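Local coordinates for protein beta-glucuronidase (PDB 6XXW) that probably hydrolyses beta-D-glucuronides, releasing glucuronic acid, at residues A[387-399]-A[427-439]. Sequence-based numbering, arbitrary orientation. Where two conformers were deposited one is given.
Sequences TLEHHLEIMRELI and YFRRVIEETRRLD
Glu434 meets Leu392 and Arg396 on helix 387-399 with successive parts of its side chain. Glu434 CB lies 3.6 Å from Leu392 CD2 and CG rests on the same methyl, so the aliphatic half of the chain seals apolar packing. CG stands anti to the backbone N (chi1 176°), and a bend at chi2 brings the carboxylate over to the arginines. A glutamate suits this salt-bridge network: Glu434 OE2 accepts a nearly straight hydrogen bond from Arg396 NE (2.9 Å) and, from the opposite face of the carboxylate, one from Arg437 NH2, while OE1 takes Arg437 NE, a side-on grip. With an alanine here, Arg396 and Arg437 would probably lose the carboxylate they share and be freer to turn. At the other end Tyr427 OH and His391 ND1 share a 2.7 Å hydrogen bond at the imidazole edge, and Leu388 CD1 lies over the tyrosine ring face. Val431, small where the CA atoms of Leu392 and Val431 come within 6.1 Å, lays CG2 on the His391 ring face. Ile399 CD1 packs on Leu438 CB (3.6 Å). The helices run nearly parallel, at 21°, as successive outer helices of the TIM barrel; strand 408-415 joins them in the chain and lies beneath, its Val413 touching Val431 and its Trp411 touching Ile399.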
loop_
_atom_site.group_PDB
_atom_site.type_symbol
_atom_site.label_atom_id
_atom_site.label_comp_id
_atom_site.label_asym_id
_atom_site.label_seq_id
_atom_site.Cartn_x
_atom_site.Cartn_y
_atom_site.Cartn_z
ATOM N N THR A 387 29.899 -33.382 -2.744
ATOM C CA THR A 387 29.637 -31.943 -2.783
ATOM C C THR A 387 30.918 -31.167 -3.042
ATOM O O THR A 387 30.936 -30.218 -3.838
ATOM C CB THR A 387 29.009 -31.471 -1.466
ATOM O OG1 THR A 387 28.042 -32.426 -1.008
ATOM C CG2 THR A 387 28.314 -30.131 -1.647
ATOM N N LEU A 388 32.001 -31.545 -2.360
ATOM C CA LEU A 388 33.277 -30.864 -2.548
ATOM C C LEU A 388 33.734 -30.964 -3.998
ATOM O O LEU A 388 34.144 -29.966 -4.602
ATOM C CB LEU A 388 34.318 -31.455 -1.602
ATOM C CG LEU A 388 35.738 -30.911 -1.741
ATOM C CD1 LEU A 388 35.737 -29.382 -1.514
ATOM C CD2 LEU A 388 36.676 -31.639 -0.765
ATOM N N GLU A 389 33.649 -32.167 -4.575
ATOM C CA GLU A 389 34.005 -32.356 -5.977
ATOM C C GLU A 389 33.234 -31.399 -6.883
ATOM O O GLU A 389 33.809 -30.782 -7.785
ATOM C CB GLU A 389 33.742 -33.808 -6.380
ATOM C CG GLU A 389 34.427 -34.233 -7.664
ATOM C CD GLU A 389 35.904 -34.528 -7.463
ATOM O OE1 GLU A 389 36.398 -34.351 -6.327
ATOM O OE2 GLU A 389 36.569 -34.942 -8.440
ATOM N N HIS A 390 31.922 -31.265 -6.657
ATOM C CA HIS A 390 31.119 -30.337 -7.452
ATOM C C HIS A 390 31.559 -28.896 -7.225
ATOM O O HIS A 390 31.686 -28.116 -8.178
ATOM C CB HIS A 390 29.633 -30.500 -7.113
ATOM C CG HIS A 390 28.733 -29.560 -7.863
ATOM N ND1 HIS A 390 28.595 -29.603 -9.234
ATOM C CD2 HIS A 390 27.910 -28.570 -7.433
ATOM C CE1 HIS A 390 27.737 -28.672 -9.619
ATOM N NE2 HIS A 390 27.308 -28.030 -8.546
ATOM N N HIS A 391 31.795 -28.525 -5.964
ATOM C CA HIS A 391 32.238 -27.170 -5.651
ATOM C C HIS A 391 33.540 -26.834 -6.377
ATOM O O HIS A 391 33.688 -25.737 -6.937
ATOM C CB HIS A 391 32.393 -27.043 -4.137
ATOM C CG HIS A 391 32.346 -25.637 -3.613
ATOM N ND1 HIS A 391 32.023 -25.353 -2.299
ATOM C CD2 HIS A 391 32.618 -24.446 -4.198
ATOM C CE1 HIS A 391 32.088 -24.049 -2.103
ATOM N NE2 HIS A 391 32.434 -23.473 -3.242
ATOM N N LEU A 392 34.492 -27.770 -6.387
ATOM C CA LEU A 392 35.761 -27.532 -7.072
ATOM C C LEU A 392 35.564 -27.392 -8.575
ATOM O O LEU A 392 36.203 -26.548 -9.217
ATOM C CB LEU A 392 36.749 -28.665 -6.774
ATOM C CG LEU A 392 37.157 -28.825 -5.310
ATOM C CD1 LEU A 392 37.871 -30.170 -5.081
ATOM C CD2 LEU A 392 38.002 -27.646 -4.810
ATOM N N GLU A 393 34.708 -28.228 -9.165
ATOM C CA GLU A 393 34.417 -28.069 -10.589
ATOM C C GLU A 393 33.742 -26.728 -10.862
ATOM O O GLU A 393 34.005 -26.087 -11.891
ATOM C CB GLU A 393 33.555 -29.232 -11.084
ATOM C CG GLU A 393 34.244 -30.587 -10.899
ATOM C CD GLU A 393 33.499 -31.751 -11.542
ATOM O OE1 GLU A 393 32.454 -32.166 -10.998
ATOM O OE2 GLU A 393 33.974 -32.265 -12.578
ATOM N N ILE A 394 32.878 -26.286 -9.945
ATOM C CA ILE A 394 32.212 -24.991 -10.102
ATOM C C ILE A 394 33.233 -23.858 -10.139
ATOM O O ILE A 394 33.170 -22.969 -10.997
ATOM C CB ILE A 394 31.184 -24.774 -8.976
ATOM C CG1 ILE A 394 29.941 -25.640 -9.204
ATOM C CG2 ILE A 394 30.828 -23.278 -8.847
ATOM C CD1 ILE A 394 29.348 -25.512 -10.576
ATOM N N MET A 395 34.176 -23.856 -9.192
ATOM C CA MET A 395 35.207 -22.815 -9.189
ATOM C C MET A 395 35.997 -22.817 -10.494
ATOM O O MET A 395 36.348 -21.752 -11.018
ATOM C CB MET A 395 36.166 -22.990 -7.999
ATOM C CG MET A 395 35.525 -23.013 -6.614
ATOM S SD MET A 395 34.362 -21.643 -6.335
ATOM C CE MET A 395 35.401 -20.213 -6.615
ATOM N N ARG A 396 36.293 -24.003 -11.034
ATOM C CA ARG A 396 37.004 -24.056 -12.310
ATOM C C ARG A 396 36.160 -23.464 -13.433
ATOM O O ARG A 396 36.663 -22.676 -14.238
ATOM C CB ARG A 396 37.413 -25.494 -12.632
ATOM C CG ARG A 396 38.327 -26.102 -11.583
ATOM C CD ARG A 396 38.630 -27.583 -11.841
ATOM N NE ARG A 396 39.241 -28.242 -10.683
ATOM C CZ ARG A 396 38.795 -29.376 -10.146
ATOM N NH1 ARG A 396 37.722 -29.970 -10.647
ATOM N NH2 ARG A 396 39.414 -29.916 -9.100
ATOM N N GLU A 397 34.869 -23.814 -13.491
ATOM C CA GLU A 397 33.993 -23.281 -14.538
ATOM C C GLU A 397 33.812 -21.773 -14.398
ATOM O O GLU A 397 33.704 -21.043 -15.398
ATOM C CB GLU A 397 32.620 -23.955 -14.479
ATOM C CG GLU A 397 32.584 -25.441 -14.824
ATOM C CD GLU A 397 31.168 -26.020 -14.781
ATOM O OE1 GLU A 397 30.204 -25.308 -15.141
ATOM O OE2 GLU A 397 31.014 -27.198 -14.395
ATOM N N LEU A 398 33.732 -21.298 -13.162
ATOM C CA LEU A 398 33.446 -19.891 -12.913
ATOM C C LEU A 398 34.637 -19.020 -13.285
ATOM O O LEU A 398 34.492 -18.008 -13.976
ATOM C CB LEU A 398 33.071 -19.709 -11.444
ATOM C CG LEU A 398 32.947 -18.290 -10.900
ATOM C CD1 LEU A 398 31.870 -17.512 -11.645
ATOM C CD2 LEU A 398 32.654 -18.341 -9.401
ATOM N N ILE A 399 35.830 -19.410 -12.845
ATOM C CA ILE A 399 37.019 -18.649 -13.196
ATOM C C ILE A 399 37.280 -18.725 -14.697
ATOM O O ILE A 399 37.664 -17.729 -15.320
ATOM C CB ILE A 399 38.210 -19.144 -12.352
ATOM C CG1 ILE A 399 37.947 -18.797 -10.877
ATOM C CG2 ILE A 399 39.522 -18.547 -12.854
ATOM C CD1 ILE A 399 38.952 -19.371 -9.905
ATOM N N TYR A 427 36.939 -29.056 4.319
ATOM C CA TYR A 427 36.182 -28.744 3.109
ATOM C C TYR A 427 36.655 -27.433 2.488
ATOM O O TYR A 427 37.021 -27.384 1.305
ATOM C CB TYR A 427 34.683 -28.703 3.434
ATOM C CG TYR A 427 33.792 -28.400 2.249
ATOM C CD1 TYR A 427 33.580 -27.093 1.833
ATOM C CD2 TYR A 427 33.152 -29.416 1.559
ATOM C CE1 TYR A 427 32.758 -26.813 0.765
ATOM C CE2 TYR A 427 32.334 -29.145 0.489
ATOM C CZ TYR A 427 32.144 -27.842 0.088
ATOM O OH TYR A 427 31.323 -27.564 -0.988
ATOM N N PHE A 428 36.682 -26.359 3.277
ATOM C CA PHE A 428 36.939 -25.053 2.678
ATOM C C PHE A 428 38.426 -24.807 2.435
ATOM O O PHE A 428 38.780 -24.083 1.499
ATOM C CB PHE A 428 36.320 -23.961 3.547
ATOM C CG PHE A 428 34.857 -23.746 3.261
ATOM C CD1 PHE A 428 34.453 -23.254 2.025
ATOM C CD2 PHE A 428 33.888 -24.082 4.201
ATOM C CE1 PHE A 428 33.101 -23.067 1.738
ATOM C CE2 PHE A 428 32.534 -23.907 3.922
ATOM C CZ PHE A 428 32.146 -23.396 2.684
ATOM N N ARG A 429 39.310 -25.399 3.243
ATOM C CA ARG A 429 40.727 -25.361 2.896
ATOM C C ARG A 429 40.949 -25.830 1.461
ATOM O O ARG A 429 41.699 -25.205 0.704
ATOM C CB ARG A 429 41.536 -26.222 3.868
ATOM C CG ARG A 429 41.941 -25.492 5.150
ATOM C CD ARG A 429 42.415 -26.473 6.225
ATOM N NE ARG A 429 43.584 -27.220 5.769
ATOM C CZ ARG A 429 44.823 -27.021 6.208
ATOM N NH1 ARG A 429 45.064 -26.099 7.131
ATOM N NH2 ARG A 429 45.826 -27.743 5.717
ATOM N N ARG A 430 40.292 -26.923 1.065
ATOM C CA ARG A 430 40.474 -27.435 -0.291
ATOM C C ARG A 430 39.855 -26.504 -1.327
ATOM O O ARG A 430 40.428 -26.294 -2.403
ATOM C CB ARG A 430 39.870 -28.834 -0.413
ATOM C CG ARG A 430 40.512 -29.870 0.513
ATOM C CD ARG A 430 40.494 -31.262 -0.121
ATOM N NE ARG A 430 40.567 -31.204 -1.580
ATOM C CZ ARG A 430 41.684 -30.989 -2.274
ATOM N NH1 ARG A 430 42.842 -30.813 -1.645
ATOM N NH2 ARG A 430 41.643 -30.951 -3.601
ATOM N N VAL A 431 38.666 -25.964 -1.039
ATOM C CA VAL A 431 38.033 -25.034 -1.974
ATOM C C VAL A 431 38.909 -23.806 -2.151
ATOM O O VAL A 431 39.181 -23.362 -3.277
ATOM C CB VAL A 431 36.627 -24.640 -1.478
ATOM C CG1 VAL A 431 36.071 -23.510 -2.324
ATOM C CG2 VAL A 431 35.697 -25.838 -1.516
ATOM N N ILE A 432 39.362 -23.237 -1.032
ATOM C CA ILE A 432 40.153 -22.014 -1.095
ATOM C C ILE A 432 41.479 -22.267 -1.806
ATOM O O ILE A 432 41.927 -21.461 -2.633
ATOM C CB ILE A 432 40.361 -21.461 0.322
ATOM C CG1 ILE A 432 39.012 -20.969 0.876
ATOM C CG2 ILE A 432 41.435 -20.372 0.317
ATOM C CD1 ILE A 432 38.999 -20.671 2.386
ATOM N N GLU A 433 42.120 -23.395 -1.509
ATOM C CA GLU A 433 43.396 -23.705 -2.147
ATOM C C GLU A 433 43.242 -23.833 -3.657
ATOM O O GLU A 433 44.089 -23.355 -4.420
ATOM C CB GLU A 433 43.970 -24.994 -1.565
ATOM C CG GLU A 433 45.352 -25.333 -2.083
ATOM C CD GLU A 433 46.009 -26.435 -1.266
ATOM O OE1 GLU A 433 46.034 -26.317 -0.020
ATOM O OE2 GLU A 433 46.492 -27.414 -1.869
ATOM N N GLU A 434 42.159 -24.469 -4.108
ATOM C CA GLU A 434 41.959 -24.650 -5.542
ATOM C C GLU A 434 41.631 -23.323 -6.226
ATOM O O GLU A 434 42.102 -23.052 -7.341
ATOM C CB GLU A 434 40.857 -25.688 -5.773
ATOM C CG GLU A 434 40.480 -25.901 -7.228
ATOM C CD GLU A 434 41.542 -26.669 -8.001
ATOM O OE1 GLU A 434 42.592 -27.027 -7.411
ATOM O OE2 GLU A 434 41.327 -26.902 -9.208
ATOM N N THR A 435 40.837 -22.476 -5.564
ATOM C CA THR A 435 40.488 -21.182 -6.143
ATOM C C THR A 435 41.729 -20.333 -6.379
ATOM O O THR A 435 41.886 -19.725 -7.444
ATOM C CB THR A 435 39.500 -20.458 -5.225
ATOM O OG1 THR A 435 38.321 -21.267 -5.083
ATOM C CG2 THR A 435 39.123 -19.075 -5.798
ATOM N N ARG A 436 42.622 -20.283 -5.390
ATOM C CA ARG A 436 43.841 -19.492 -5.522
ATOM C C ARG A 436 44.746 -20.053 -6.609
ATOM O O ARG A 436 45.395 -19.292 -7.341
ATOM C CB ARG A 436 44.574 -19.442 -4.179
ATOM C CG ARG A 436 45.487 -18.240 -4.003
ATOM C CD ARG A 436 46.946 -18.652 -3.939
ATOM N NE ARG A 436 47.232 -19.471 -2.764
ATOM C CZ ARG A 436 48.240 -19.247 -1.925
ATOM N NH1 ARG A 436 49.058 -18.225 -2.130
ATOM N NH2 ARG A 436 48.428 -20.046 -0.878
ATOM N N ARG A 437 44.800 -21.384 -6.730
ATOM C CA ARG A 437 45.604 -22.008 -7.776
ATOM C C ARG A 437 45.073 -21.653 -9.156
ATOM O O ARG A 437 45.848 -21.408 -10.087
ATOM C CB ARG A 437 45.614 -23.526 -7.591
ATOM C CG ARG A 437 46.472 -24.254 -8.604
ATOM C CD ARG A 437 46.202 -25.750 -8.579
ATOM N NE ARG A 437 44.951 -26.080 -9.250
ATOM C CZ ARG A 437 44.849 -26.277 -10.559
ATOM N NH1 ARG A 437 45.930 -26.172 -11.319
ATOM N NH2 ARG A 437 43.675 -26.578 -11.104
ATOM N N LEU A 438 43.747 -21.616 -9.297
ATOM C CA LEU A 438 43.126 -21.285 -10.576
ATOM C C LEU A 438 43.285 -19.815 -10.930
ATOM O O LEU A 438 43.409 -19.479 -12.116
ATOM C CB LEU A 438 41.646 -21.651 -10.547
ATOM C CG LEU A 438 41.292 -23.132 -10.469
ATOM C CD1 LEU A 438 39.862 -23.289 -9.956
ATOM C CD2 LEU A 438 41.494 -23.818 -11.813
ATOM N N ASP A 439 43.267 -18.922 -9.939
ATOM C CA ASP A 439 43.370 -17.488 -10.211
ATOM C C ASP A 439 44.143 -16.784 -9.103
ATOM O O ASP A 439 43.555 -16.256 -8.150
ATOM C CB ASP A 439 41.992 -16.851 -10.383
ATOM C CG ASP A 439 42.084 -15.366 -10.716
ATOM O OD1 ASP A 439 43.194 -14.924 -11.105
ATOM O OD2 ASP A 439 41.060 -14.648 -10.587
#